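Local coordinates for protein DR2417 (Deinococcus radiodurans, PDB 4XWT) that probably acts as a metal-dependent ribonuclease J, trimming RNA from the 5' end and possibly also cutting internally during rRNA maturation and perhaps mRNA decay, at residues A[151-156]-A[173-178]. Residues are numbered along the deposited sequence; the frame is centred on the assembly and turned at random.
Sequences MTHSIP and TGDFKI. With ZN (zinc ion), chain C; ZN (zinc ion), chain D.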
loop_
_atom_site.group_PDB
_atom_site.type_symbol
_atom_site.label_atom_id
_atom_site.label_comp_id
_atom_site.label_asym_id
_atom_site.label_seq_id
_atom_site.Cartn_x
_atom_site.Cartn_y
_atom_site.Cartn_z
ATOM N N MET A 151 29.233 2.722 13.704
ATOM C CA MET A 151 28.033 3.544 13.661
ATOM C C MET A 151 26.865 2.726 14.193
ATOM O O MET A 151 26.635 1.591 13.752
ATOM C CB MET A 151 27.759 4.037 12.240
ATOM C CG MET A 151 28.829 4.981 11.717
ATOM S SD MET A 151 28.865 6.561 12.593
ATOM C CE MET A 151 27.723 7.500 11.569
ATOM N N THR A 152 26.149 3.283 15.164
ATOM C CA THR A 152 24.970 2.621 15.690
ATOM C C THR A 152 23.941 2.480 14.593
ATOM O O THR A 152 23.755 3.387 13.783
ATOM C CB THR A 152 24.336 3.383 16.852
ATOM O OG1 THR A 152 24.221 4.775 16.505
ATOM C CG2 THR A 152 25.197 3.225 18.139
ATOM N N HIS A 153 23.273 1.334 14.570
ATOM C CA HIS A 153 22.220 1.096 13.583
ATOM C C HIS A 153 21.203 0.151 14.245
ATOM O O HIS A 153 21.246 -0.018 15.462
ATOM C CB HIS A 153 22.856 0.544 12.284
ATOM C CG HIS A 153 21.896 0.339 11.152
ATOM N ND1 HIS A 153 20.827 1.181 10.907
ATOM C CD2 HIS A 153 21.844 -0.624 10.197
ATOM C CE1 HIS A 153 20.163 0.745 9.850
ATOM N NE2 HIS A 153 20.757 -0.350 9.403
ATOM N N SER A 154 20.299 -0.450 13.476
ATOM C CA SER A 154 19.272 -1.338 14.038
ATOM C C SER A 154 19.733 -2.803 14.059
ATOM O O SER A 154 18.951 -3.719 14.371
ATOM C CB SER A 154 17.986 -1.215 13.230
ATOM O OG SER A 154 18.315 -1.498 11.881
ATOM N N ILE A 155 21.000 -3.025 13.698
ATOM C CA ILE A 155 21.633 -4.344 13.831
ATOM C C ILE A 155 23.059 -4.142 14.381
ATOM O O ILE A 155 23.698 -3.136 14.080
ATOM C CB ILE A 155 21.652 -5.122 12.473
ATOM C CG1 ILE A 155 21.907 -6.622 12.703
ATOM C CG2 ILE A 155 22.679 -4.516 11.495
ATOM C CD1 ILE A 155 21.910 -7.512 11.434
ATOM N N PRO A 156 23.551 -5.069 15.228
ATOM C CA PRO A 156 24.927 -4.896 15.730
ATOM C C PRO A 156 25.985 -5.146 14.654
ATOM O O PRO A 156 25.656 -5.675 13.585
ATOM C CB PRO A 156 25.043 -5.952 16.841
ATOM C CG PRO A 156 23.634 -6.341 17.170
ATOM C CD PRO A 156 22.861 -6.184 15.895
ATOM N N THR A 173 29.199 6.667 5.584
ATOM C CA THR A 173 28.556 6.441 6.880
ATOM C C THR A 173 28.034 5.034 7.094
ATOM O O THR A 173 27.784 4.628 8.229
ATOM C CB THR A 173 27.369 7.417 7.089
ATOM O OG1 THR A 173 26.350 7.139 6.121
ATOM C CG2 THR A 173 27.845 8.868 6.940
ATOM N N GLY A 174 27.867 4.293 6.001
ATOM C CA GLY A 174 27.069 3.093 6.020
ATOM C C GLY A 174 25.649 3.483 6.414
ATOM O O GLY A 174 25.282 4.660 6.341
ATOM N N ASP A 175 24.846 2.498 6.805
ATOM C CA ASP A 175 23.567 2.762 7.460
ATOM C C ASP A 175 23.817 3.268 8.871
ATOM O O ASP A 175 24.633 2.686 9.584
ATOM C CB ASP A 175 22.707 1.496 7.537
ATOM C CG ASP A 175 22.131 1.074 6.197
ATOM O OD1 ASP A 175 22.766 1.365 5.141
ATOM O OD2 ASP A 175 21.050 0.430 6.235
ATOM N N PHE A 176 23.120 4.318 9.299
ATOM C CA PHE A 176 23.289 4.774 10.675
ATOM C C PHE A 176 22.173 5.606 11.265
ATOM O O PHE A 176 21.421 6.274 10.569
ATOM C CB PHE A 176 24.567 5.596 10.805
ATOM C CG PHE A 176 24.419 7.038 10.388
ATOM C CD1 PHE A 176 24.446 7.391 9.052
ATOM C CD2 PHE A 176 24.304 8.048 11.340
ATOM C CE1 PHE A 176 24.351 8.715 8.661
ATOM C CE2 PHE A 176 24.207 9.395 10.962
ATOM C CZ PHE A 176 24.226 9.728 9.619
ATOM N N LYS A 177 22.129 5.568 12.591
ATOM C CA LYS A 177 21.550 6.622 13.402
ATOM C C LYS A 177 22.602 7.012 14.417
ATOM O O LYS A 177 23.619 6.336 14.563
ATOM C CB LYS A 177 20.285 6.148 14.113
ATOM C CG LYS A 177 20.570 4.944 14.979
ATOM C CD LYS A 177 19.316 4.248 15.496
ATOM C CE LYS A 177 18.549 5.117 16.486
ATOM N NZ LYS A 177 17.624 4.285 17.295
ATOM N N ILE A 178 22.357 8.094 15.138
ATOM C CA ILE A 178 23.232 8.434 16.245
ATOM C C ILE A 178 22.478 8.154 17.529
ATOM O O ILE A 178 21.791 9.030 18.051
ATOM C CB ILE A 178 23.687 9.897 16.214
ATOM C CG1 ILE A 178 24.334 10.225 14.867
ATOM C CG2 ILE A 178 24.666 10.167 17.366
ATOM C CD1 ILE A 178 24.897 11.638 14.785
HETATM ZN ZN ZN C . 20.521 -1.556 7.493
HETATM ZN ZN ZN D . 20.284 -0.525 4.389
#
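His153 and Asp175 meet at the first of two zinc ions: His153 NE2 binds the zinc of chain C at 2.3 Å, and Asp175 OD2 binds the same ion at 2.4 Å. Asp175 OD2 also reaches the zinc of chain D at 2.2 Å, so the aspartate bridges the metals through one atom. His84 and His86 complete the first site, while Asp88, His89 and His403 supply the second. At the other end of the imidazole, ND1 is hydrogen-bonded to Gly380 O, which helps fix the ring's rotation. CG of His153 lies anti to the backbone N (chi1 -176°), bringing the ring beside Asp175, whose CB sits over one face, 3.4 Å from the ring centroid; Ser154 OG lies over the opposite face. The ring and the carboxylate are turned 77° apart.

Further along, Thr152 and Lys177 pin the two loops together with a pair of bonds. Lys177 N donates to Thr152 O over 3.0 Å, nearly straight at 164°. In return Thr152 OG1 donates a hydrogen bond to Lys177 O at 2.6 Å, approaching from above the carbonyl plane; OG1 is also hydrogen-bonded to Ser190 OG. The lysine's charged end turns to a salt bridge with Asp179.

Beyond this pair, Met151 lies alongside Phe176, its chain bent at chi2 and chi3 so that the methyl CE rests over the ring face, 3.8 Å from the centroid. Helix 384-394 also packs against Phe176, through Leu387 and Ile390.

Loops following strands 144-150 and 168-172, each delivering a ligand to a two-metal centre with a bridging aspartate, are characteristic of the metallo-beta-lactamase fold, here forming the zinc site of an RNase J.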